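Local coordinates for glyoxalase-like domain protein (Staphylococcus aureus, PDB 3P8A) that is of unknown function but belongs to the glyoxalase-like (VOC) family, whose paired beta-alpha-beta-beta-beta modules often house metal-dependent enzymes, at residues M21-D26 with L226-D231; I29-Q34 with L72-N77; K80-A85 with Q97-K102. All coordinates share one frame; numbering follows the deposited sequence.

How the contacts relate
The three contacts sit at different depths of the fold. Contact 2 is the buried one: two neighbouring strands of the eight-stranded sheet, joined by backbone bonds. Contact 1 uses the start of the same strand, 24-31, but lies about 26 Å away between centres, on the opposite side of the chain's centre. It ties that strand to the turn after strand 223-227 of the other sheet, with a carboxylate and a water. Contact 3 is partly buried and mostly apolar. It packs two short helices and touches contact 2 directly: Ile98 lies against Tyr31 and Leu73, and Leu81 against Val75. Contacts 1 and 3 do not touch.

Contact 1: M21-D26 with L226-D231; sequences MILKFD and LILKND
Asp231 reaches across to the backbone of Phe25. Its OD2 accepts a hydrogen bond from Phe25 N at 2.7 Å, with a nearly straight N-H (166°). The N-H meets the oxygen almost along its C-O axis. The same OD2 lies 3.4 Å from Phe25 CB. CG of Asp231 stands anti to its own backbone N (chi1 -156°), which carries the carboxylate to the Phe25 backbone. A second link runs through water 1. The water donates to Leu23 O at 2.7 Å and accepts from both Asn230 N and Asn230 ND2. The backbone N-H and the side-chain amide of Asn230 thus share one water. The amide also packs against Ile22, with ND2 3.6 Å from Ile22 CB, the two side chains running nearly perpendicular. Leu228 CD2 meets Leu23 CB at 3.9 Å. The methylenes of Lys24 run past Asn230 O, with CG at 3.4 Å. Further out, Leu228 also rests on Phe212 of helix 201-212 and on Leu112 of strand 106-113. A type I turn from Leu228 to Asp231 sets Asn230 and Asp231 facing residues 21-26. The chemistry implies a bridge between the two sheets made by a carboxylate, a water and apolar packing, not by strand pairing.

Contact 2: I29-Q34 with L72-N77; sequences IHYIDQ and LLDVEN
The Tyr31 ring meets strand 69-75 with its edge. Leu73 O lies near the ring plane, 3.4 Å from CD2, and Asp74 OD1 is also at this edge. The ring and the carboxylate are turned 51° apart. Water 2 sits in the ring plane; it accepts from Tyr31 OH and donates to Asp33 OD1 and Asp74 OD1. This bridge joins two carboxylates of like charge, their OD1 atoms 4.5 Å apart. The His30 ring carries Ile32 CG1 over the centre of one face, and Phe107 meets it edge-to-face. His30 ND1 is hydrogen-bonded to Tyr268 OH and His30 NE2 to Arg264 O. Leu72 CD2 packs on His30 CB at 3.8 Å, and Leu72 CD1 touches Ile32 CD1. Leu73 lies beside Ile29 on the Tyr31 side. Two backbone bonds join the strands: Leu73 N to His30 O at 2.8 Å and Ile32 N to Leu73 O at 3.0 Å. A chi1 of -165° swings the Asp74 carboxylate away from its own N, toward segment 29-34. There OD2 accepts from Leu35 N. Strands 24-31 and 69-75, first and fourth in the chain, pair parallel, consistent with a VOC beta-alpha-beta-beta-beta module, although no helix lies between strands 24-31 and 48-53.

Contact 3: K80-A85 with Q97-K102; sequences KLKKMA and QIVQEK
Helix 78-84 faces the short helix 97-100, their backbones nearest at Lys82 and Val99, where the CA atoms are 6.6 Å apart. Val99 is the central side chain. Its CG2 touches Leu81 CG at 3.8 Å, and Leu81 CD2 lies at the same distance. Leu81 and Val99 lie alongside, pointing opposite ways, so the contact runs along their flanks. With a chi1 of 177°, Val99 directs CG1 to Ala85 CB at 4.2 Å, while CG2 serves Leu81. One valine thus touches two residues a helical turn apart. Leu81 O accepts a backbone bond from Ala85 N at 2.8 Å, which helps keep both residues on the side turned to Val99. Leu81 CD2 also meets Ile98 CB at 4.2 Å, and these two side chains run nearly perpendicular. The CG methylene of Lys82 borders Val99, 4.3 Å from its CG2.

The polar link is slight. Gln100 extends beyond its CG, and NE2 makes a weak hydrogen bond to Ala85 O at 3.3 Å, with a bent N-H (124°). The stronger partner of this amide nitrogen is Gly90 O, in the loop that joins the helices. The amide therefore reaches Ala85 and Gly90.

Helix 97-100 ends in a Schellman motif. Lys102, with positive phi, is its C-prime residue: Tyr103 N bonds to Ile98 O and Lys102 N to Val99 O. These bonds close the helix just past the residues that touch segment 80-85. Both helices lie against strand 69-75. Two short helices joined by a loop thus cover this strand of the eight-stranded sheet in the glyoxalase-like domain.

Contact 1: M21-D26 with L226-D231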
loop_
_atom_site.group_PDB
_atom_site.type_symbol
_atom_site.label_atom_id
_atom_site.label_comp_id
_atom_site.label_asym_id
_atom_site.label_seq_id
_atom_site.Cartn_x
_atom_site.Cartn_y
_atom_site.Cartn_z
HETATM N N MSE A 21 -9.055 -7.991 -15.713
HETATM C CA MSE A 21 -9.123 -6.863 -14.776
HETATM C C MSE A 21 -7.819 -6.050 -14.724
HETATM O O MSE A 21 -6.755 -6.603 -14.425
HETATM C CB MSE A 21 -9.598 -7.299 -13.363
HETATM C CG MSE A 21 -8.851 -8.513 -12.792
HETATM SE SE MSE A 21 -9.089 -8.764 -10.867
HETATM C CE MSE A 21 -7.467 -9.810 -10.507
ATOM N N ILE A 22 -7.900 -4.739 -15.034
ATOM C CA ILE A 22 -6.716 -3.884 -15.036
ATOM C C ILE A 22 -6.378 -3.321 -13.651
ATOM O O ILE A 22 -7.127 -2.505 -13.092
ATOM C CB ILE A 22 -6.559 -2.911 -16.259
ATOM C CG1 ILE A 22 -6.969 -1.455 -15.988
ATOM C CG2 ILE A 22 -7.209 -3.461 -17.534
ATOM C CD1 ILE A 22 -5.785 -0.507 -15.929
ATOM N N LEU A 23 -5.289 -3.853 -13.069
ATOM C CA LEU A 23 -4.757 -3.474 -11.752
ATOM C C LEU A 23 -3.436 -2.761 -11.898
ATOM O O LEU A 23 -2.594 -3.182 -12.682
ATOM C CB LEU A 23 -4.546 -4.711 -10.841
ATOM C CG LEU A 23 -5.766 -5.519 -10.505
ATOM C CD1 LEU A 23 -5.405 -6.740 -9.712
ATOM C CD2 LEU A 23 -6.749 -4.706 -9.740
ATOM N N LYS A 24 -3.243 -1.709 -11.111
ATOM C CA LYS A 24 -1.990 -0.955 -11.064
ATOM C C LYS A 24 -1.671 -0.665 -9.608
ATOM O O LYS A 24 -2.576 -0.644 -8.775
ATOM C CB LYS A 24 -2.110 0.370 -11.831
ATOM C CG LYS A 24 -2.259 0.222 -13.336
ATOM C CD LYS A 24 -2.463 1.581 -13.974
ATOM C CE LYS A 24 -2.381 1.528 -15.481
ATOM N NZ LYS A 24 -2.587 2.874 -16.087
ATOM N N PHE A 25 -0.397 -0.400 -9.305
ATOM C CA PHE A 25 0.020 -0.042 -7.947
ATOM C C PHE A 25 -0.547 1.350 -7.607
ATOM O O PHE A 25 -0.414 2.268 -8.408
ATOM C CB PHE A 25 1.571 -0.029 -7.879
ATOM C CG PHE A 25 2.116 0.429 -6.553
ATOM C CD1 PHE A 25 2.181 -0.442 -5.475
ATOM C CD2 PHE A 25 2.543 1.737 -6.373
ATOM C CE1 PHE A 25 2.651 -0.006 -4.243
ATOM C CE2 PHE A 25 3.011 2.170 -5.135
ATOM C CZ PHE A 25 3.073 1.294 -4.087
ATOM N N ASP A 26 -1.206 1.496 -6.441
ATOM C CA ASP A 26 -1.709 2.805 -6.042
ATOM C C ASP A 26 -0.839 3.457 -4.988
ATOM O O ASP A 26 -0.329 4.553 -5.201
ATOM C CB ASP A 26 -3.169 2.747 -5.572
ATOM C CG ASP A 26 -3.807 4.123 -5.595
ATOM O OD1 ASP A 26 -4.028 4.658 -6.710
ATOM O OD2 ASP A 26 -4.085 4.663 -4.505
ATOM N N LEU A 226 7.439 -10.935 -8.996
ATOM C CA LEU A 226 6.105 -10.939 -9.604
ATOM C C LEU A 226 5.826 -9.571 -10.241
ATOM O O LEU A 226 6.437 -8.581 -9.860
ATOM C CB LEU A 226 5.057 -11.285 -8.543
ATOM C CG LEU A 226 5.182 -12.657 -7.861
ATOM C CD1 LEU A 226 4.070 -12.863 -6.853
ATOM C CD2 LEU A 226 5.194 -13.783 -8.867
ATOM N N ILE A 227 4.941 -9.524 -11.246
ATOM C CA ILE A 227 4.571 -8.273 -11.888
ATOM C C ILE A 227 3.074 -8.288 -12.199
ATOM O O ILE A 227 2.534 -9.335 -12.553
ATOM C CB ILE A 227 5.461 -7.947 -13.139
ATOM C CG1 ILE A 227 5.398 -6.435 -13.505
ATOM C CG2 ILE A 227 5.157 -8.876 -14.353
ATOM C CD1 ILE A 227 6.441 -5.893 -14.624
ATOM N N LEU A 228 2.403 -7.127 -12.080
ATOM C CA LEU A 228 0.996 -7.026 -12.466
ATOM C C LEU A 228 0.984 -6.959 -13.989
ATOM O O LEU A 228 1.934 -6.461 -14.585
ATOM C CB LEU A 228 0.369 -5.761 -11.891
ATOM C CG LEU A 228 0.081 -5.747 -10.414
ATOM C CD1 LEU A 228 0.009 -4.317 -9.909
ATOM C CD2 LEU A 228 -1.209 -6.495 -10.095
ATOM N N LYS A 229 -0.074 -7.464 -14.629
ATOM C CA LYS A 229 -0.162 -7.454 -16.099
ATOM C C LYS A 229 -0.182 -6.048 -16.712
ATOM O O LYS A 229 0.283 -5.872 -17.846
ATOM C CB LYS A 229 -1.392 -8.248 -16.573
ATOM C CG LYS A 229 -1.139 -9.739 -16.594
ATOM C CD LYS A 229 -2.433 -10.545 -16.624
ATOM C CE LYS A 229 -2.167 -12.010 -16.868
ATOM N NZ LYS A 229 -1.314 -12.625 -15.816
ATOM N N ASN A 230 -0.701 -5.056 -15.955
ATOM C CA ASN A 230 -0.893 -3.683 -16.434
ATOM C C ASN A 230 -0.101 -2.615 -15.703
ATOM O O ASN A 230 -0.492 -1.444 -15.701
ATOM C CB ASN A 230 -2.402 -3.356 -16.449
ATOM C CG ASN A 230 -3.198 -4.369 -17.236
ATOM O OD1 ASN A 230 -3.153 -4.393 -18.465
ATOM N ND2 ASN A 230 -3.825 -5.310 -16.540
ATOM N N ASP A 231 1.028 -3.000 -15.098
ATOM C CA ASP A 231 1.896 -2.055 -14.404
ATOM C C ASP A 231 3.363 -2.491 -14.469
ATOM O O ASP A 231 3.643 -3.686 -14.604
ATOM C CB ASP A 231 1.432 -1.833 -12.953
ATOM C CG ASP A 231 1.878 -0.506 -12.372
ATOM O OD1 ASP A 231 2.718 0.178 -13.010
ATOM O OD2 ASP A 231 1.382 -0.139 -11.293
HETATM O O HOH W 1 -2.830 -5.620 -13.916
#

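Contact 2: I29-Q34 with L72-N77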
loop_
_atom_site.group_PDB
_atom_site.type_symbol
_atom_site.label_atom_id
_atom_site.label_comp_id
_atom_site.label_asym_id
_atom_site.label_seq_id
_atom_site.Cartn_x
_atom_site.Cartn_y
_atom_site.Cartn_z
ATOM N N ILE A 29 1.537 1.911 2.396
ATOM C CA ILE A 29 1.232 2.495 3.701
ATOM C C ILE A 29 2.371 2.318 4.636
ATOM O O ILE A 29 2.808 1.188 4.879
ATOM C CB ILE A 29 -0.076 1.924 4.307
ATOM C CG1 ILE A 29 -1.259 2.132 3.345
ATOM C CG2 ILE A 29 -0.388 2.542 5.690
ATOM C CD1 ILE A 29 -2.007 0.908 3.134
ATOM N N HIS A 30 2.801 3.437 5.227
ATOM C CA HIS A 30 3.835 3.462 6.242
ATOM C C HIS A 30 3.252 4.028 7.553
ATOM O O HIS A 30 2.903 5.214 7.606
ATOM C CB HIS A 30 5.053 4.260 5.744
ATOM C CG HIS A 30 6.236 4.276 6.678
ATOM N ND1 HIS A 30 7.391 4.979 6.359
ATOM C CD2 HIS A 30 6.402 3.691 7.891
ATOM C CE1 HIS A 30 8.219 4.792 7.377
ATOM N NE2 HIS A 30 7.666 4.024 8.328
ATOM N N TYR A 31 3.168 3.181 8.611
ATOM C CA TYR A 31 2.702 3.603 9.929
ATOM C C TYR A 31 3.843 4.326 10.660
ATOM O O TYR A 31 4.901 3.748 10.854
ATOM C CB TYR A 31 2.096 2.445 10.769
ATOM C CG TYR A 31 1.942 2.776 12.245
ATOM C CD1 TYR A 31 2.531 1.980 13.223
ATOM C CD2 TYR A 31 1.269 3.926 12.659
ATOM C CE1 TYR A 31 2.420 2.295 14.580
ATOM C CE2 TYR A 31 1.229 4.300 14.001
ATOM C CZ TYR A 31 1.787 3.466 14.960
ATOM O OH TYR A 31 1.712 3.810 16.283
ATOM N N ILE A 32 3.626 5.617 11.005
ATOM C CA ILE A 32 4.594 6.481 11.695
ATOM C C ILE A 32 3.954 7.088 12.932
ATOM O O ILE A 32 2.983 7.821 12.808
ATOM C CB ILE A 32 5.185 7.575 10.740
ATOM C CG1 ILE A 32 6.095 6.926 9.680
ATOM C CG2 ILE A 32 5.975 8.651 11.536
ATOM C CD1 ILE A 32 6.652 7.845 8.633
ATOM N N ASP A 33 4.509 6.805 14.116
ATOM C CA ASP A 33 3.999 7.386 15.359
ATOM C C ASP A 33 4.390 8.875 15.376
ATOM O O ASP A 33 5.456 9.202 14.882
ATOM C CB ASP A 33 4.625 6.675 16.570
ATOM C CG ASP A 33 4.293 7.336 17.891
ATOM O OD1 ASP A 33 3.097 7.434 18.215
ATOM O OD2 ASP A 33 5.231 7.728 18.605
ATOM N N GLN A 34 3.532 9.771 15.932
ATOM C CA GLN A 34 3.832 11.213 15.986
ATOM C C GLN A 34 4.113 11.773 14.592
ATOM O O GLN A 34 5.111 12.473 14.355
ATOM C CB GLN A 34 4.996 11.531 16.968
ATOM C CG GLN A 34 4.634 11.279 18.433
ATOM C CD GLN A 34 5.828 11.393 19.350
ATOM O OE1 GLN A 34 6.760 12.180 19.125
ATOM N NE2 GLN A 34 5.814 10.616 20.425
ATOM N N LEU A 72 1.673 8.021 4.527
ATOM C CA LEU A 72 2.208 7.945 5.885
ATOM C C LEU A 72 0.978 8.017 6.752
ATOM O O LEU A 72 0.153 8.885 6.538
ATOM C CB LEU A 72 3.159 9.097 6.196
ATOM C CG LEU A 72 4.341 9.319 5.279
ATOM C CD1 LEU A 72 5.277 10.242 5.926
ATOM C CD2 LEU A 72 5.069 7.995 4.906
ATOM N N LEU A 73 0.809 7.085 7.656
ATOM C CA LEU A 73 -0.410 6.955 8.434
ATOM C C LEU A 73 -0.148 6.945 9.913
ATOM O O LEU A 73 0.816 6.336 10.360
ATOM C CB LEU A 73 -1.151 5.649 7.966
ATOM C CG LEU A 73 -2.576 5.348 8.526
ATOM C CD1 LEU A 73 -3.633 6.335 7.958
ATOM C CD2 LEU A 73 -2.988 3.916 8.224
ATOM N N ASP A 74 -1.020 7.628 10.697
ATOM C CA ASP A 74 -0.938 7.623 12.156
ATOM C C ASP A 74 -2.353 7.587 12.767
ATOM O O ASP A 74 -3.327 7.794 12.065
ATOM C CB ASP A 74 -0.142 8.830 12.663
ATOM C CG ASP A 74 0.348 8.807 14.122
ATOM O OD1 ASP A 74 0.249 7.729 14.787
ATOM O OD2 ASP A 74 0.921 9.819 14.561
ATOM N N VAL A 75 -2.446 7.324 14.064
ATOM C CA VAL A 75 -3.707 7.254 14.779
ATOM C C VAL A 75 -3.857 8.435 15.733
ATOM O O VAL A 75 -2.973 8.690 16.557
ATOM C CB VAL A 75 -3.946 5.862 15.437
ATOM C CG1 VAL A 75 -2.679 5.294 16.069
ATOM C CG2 VAL A 75 -5.111 5.874 16.428
ATOM N N GLU A 76 -4.955 9.175 15.571
ATOM C CA GLU A 76 -5.330 10.313 16.405
ATOM C C GLU A 76 -6.247 9.839 17.546
ATOM O O GLU A 76 -6.055 10.240 18.698
ATOM C CB GLU A 76 -5.984 11.420 15.555
ATOM C CG GLU A 76 -6.831 12.448 16.306
ATOM C CD GLU A 76 -6.181 13.209 17.451
ATOM O OE1 GLU A 76 -4.946 13.424 17.413
ATOM O OE2 GLU A 76 -6.913 13.590 18.392
ATOM N N ASN A 77 -7.249 9.011 17.211
ATOM C CA ASN A 77 -8.216 8.470 18.165
ATOM C C ASN A 77 -8.033 6.946 18.343
ATOM O O ASN A 77 -8.673 6.152 17.656
ATOM C CB ASN A 77 -9.654 8.860 17.763
ATOM C CG ASN A 77 -10.733 8.479 18.758
ATOM O OD1 ASN A 77 -10.506 7.760 19.723
ATOM N ND2 ASN A 77 -11.956 8.905 18.513
HETATM O O HOH W 2 0.848 6.388 17.073
#

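Contact 3: K80-A85 with Q97-K102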
loop_
_atom_site.group_PDB
_atom_site.type_symbol
_atom_site.label_atom_id
_atom_site.label_comp_id
_atom_site.label_asym_id
_atom_site.label_seq_id
_atom_site.Cartn_x
_atom_site.Cartn_y
_atom_site.Cartn_z
ATOM N N LYS A 80 -11.170 4.643 19.373
ATOM C CA LYS A 80 -11.995 4.360 18.198
ATOM C C LYS A 80 -11.378 3.238 17.368
ATOM O O LYS A 80 -12.081 2.283 17.042
ATOM C CB LYS A 80 -12.192 5.624 17.342
ATOM C CG LYS A 80 -12.907 5.364 16.011
ATOM C CD LYS A 80 -13.246 6.651 15.293
ATOM C CE LYS A 80 -14.569 7.255 15.719
ATOM N NZ LYS A 80 -15.703 6.302 15.568
ATOM N N LEU A 81 -10.079 3.343 17.033
ATOM C CA LEU A 81 -9.379 2.332 16.233
ATOM C C LEU A 81 -9.396 0.952 16.892
ATOM O O LEU A 81 -9.631 -0.031 16.211
ATOM C CB LEU A 81 -7.940 2.787 15.935
ATOM C CG LEU A 81 -7.163 1.981 14.888
ATOM C CD1 LEU A 81 -7.797 2.067 13.497
ATOM C CD2 LEU A 81 -5.735 2.467 14.814
ATOM N N LYS A 82 -9.174 0.885 18.218
ATOM C CA LYS A 82 -9.183 -0.374 18.984
ATOM C C LYS A 82 -10.561 -1.051 18.954
ATOM O O LYS A 82 -10.643 -2.282 18.864
ATOM C CB LYS A 82 -8.779 -0.105 20.441
ATOM C CG LYS A 82 -7.282 -0.007 20.669
ATOM C CD LYS A 82 -6.972 0.513 22.079
ATOM C CE LYS A 82 -6.025 -0.354 22.888
ATOM N NZ LYS A 82 -4.665 -0.436 22.290
ATOM N N LYS A 83 -11.642 -0.236 19.017
ATOM C CA LYS A 83 -13.028 -0.708 18.960
ATOM C C LYS A 83 -13.272 -1.302 17.577
ATOM O O LYS A 83 -13.765 -2.433 17.462
ATOM C CB LYS A 83 -14.001 0.470 19.183
ATOM C CG LYS A 83 -14.303 0.789 20.642
ATOM C CD LYS A 83 -15.336 1.926 20.792
ATOM C CE LYS A 83 -16.764 1.529 20.445
ATOM N NZ LYS A 83 -17.676 2.703 20.357
HETATM N N MSE A 84 -12.883 -0.526 16.537
HETATM C CA MSE A 84 -13.038 -0.909 15.135
HETATM C C MSE A 84 -12.240 -2.151 14.784
HETATM O O MSE A 84 -12.714 -2.945 13.977
HETATM C CB MSE A 84 -12.726 0.265 14.197
HETATM C CG MSE A 84 -13.728 1.412 14.316
HETATM SE SE MSE A 84 -15.601 0.911 14.045
HETATM C CE MSE A 84 -16.212 0.861 15.921
ATOM N N ALA A 85 -11.056 -2.345 15.409
ATOM C CA ALA A 85 -10.222 -3.534 15.160
ATOM C C ALA A 85 -10.872 -4.845 15.595
ATOM O O ALA A 85 -10.475 -5.907 15.111
ATOM C CB ALA A 85 -8.871 -3.382 15.820
ATOM N N GLN A 97 -4.725 -2.442 11.082
ATOM C CA GLN A 97 -3.468 -3.205 11.016
ATOM C C GLN A 97 -2.492 -2.640 12.024
ATOM O O GLN A 97 -1.695 -3.405 12.572
ATOM C CB GLN A 97 -2.809 -3.129 9.624
ATOM C CG GLN A 97 -3.514 -3.945 8.569
ATOM C CD GLN A 97 -2.695 -3.992 7.306
ATOM O OE1 GLN A 97 -1.533 -4.421 7.297
ATOM N NE2 GLN A 97 -3.291 -3.585 6.207
ATOM N N ILE A 98 -2.584 -1.313 12.302
ATOM C CA ILE A 98 -1.756 -0.584 13.303
ATOM C C ILE A 98 -1.910 -1.294 14.662
ATOM O O ILE A 98 -0.908 -1.630 15.300
ATOM C CB ILE A 98 -2.108 0.938 13.389
ATOM C CG1 ILE A 98 -1.771 1.669 12.077
ATOM C CG2 ILE A 98 -1.361 1.630 14.568
ATOM C CD1 ILE A 98 -2.310 3.170 12.005
ATOM N N VAL A 99 -3.162 -1.594 15.046
ATOM C CA VAL A 99 -3.484 -2.286 16.310
ATOM C C VAL A 99 -3.067 -3.760 16.275
ATOM O O VAL A 99 -2.364 -4.240 17.165
ATOM C CB VAL A 99 -5.001 -2.140 16.678
ATOM C CG1 VAL A 99 -5.338 -2.930 17.956
ATOM C CG2 VAL A 99 -5.369 -0.675 16.855
ATOM N N GLN A 100 -3.531 -4.475 15.252
ATOM C CA GLN A 100 -3.299 -5.911 15.061
ATOM C C GLN A 100 -1.817 -6.272 14.969
ATOM O O GLN A 100 -1.415 -7.360 15.413
ATOM C CB GLN A 100 -4.070 -6.395 13.842
ATOM C CG GLN A 100 -5.557 -6.513 14.160
ATOM C CD GLN A 100 -6.449 -6.356 12.980
ATOM O OE1 GLN A 100 -6.005 -6.176 11.834
ATOM N NE2 GLN A 100 -7.744 -6.429 13.252
ATOM N N GLU A 101 -1.001 -5.341 14.430
ATOM C CA GLU A 101 0.436 -5.518 14.342
ATOM C C GLU A 101 1.193 -4.862 15.513
ATOM O O GLU A 101 2.366 -4.531 15.393
ATOM C CB GLU A 101 0.967 -5.156 12.959
ATOM C CG GLU A 101 0.340 -6.020 11.880
ATOM C CD GLU A 101 0.465 -5.530 10.452
ATOM O OE1 GLU A 101 1.525 -4.963 10.101
ATOM O OE2 GLU A 101 -0.486 -5.759 9.670
ATOM N N LYS A 102 0.510 -4.749 16.677
ATOM C CA LYS A 102 1.012 -4.303 17.981
ATOM C C LYS A 102 1.714 -2.948 17.962
ATOM O O LYS A 102 2.677 -2.762 18.723
ATOM C CB LYS A 102 1.926 -5.391 18.626
ATOM C CG LYS A 102 1.383 -6.839 18.544
ATOM C CD LYS A 102 2.378 -7.856 19.060
ATOM C CE LYS A 102 1.904 -9.252 18.793
ATOM N NZ LYS A 102 2.321 -9.744 17.461
#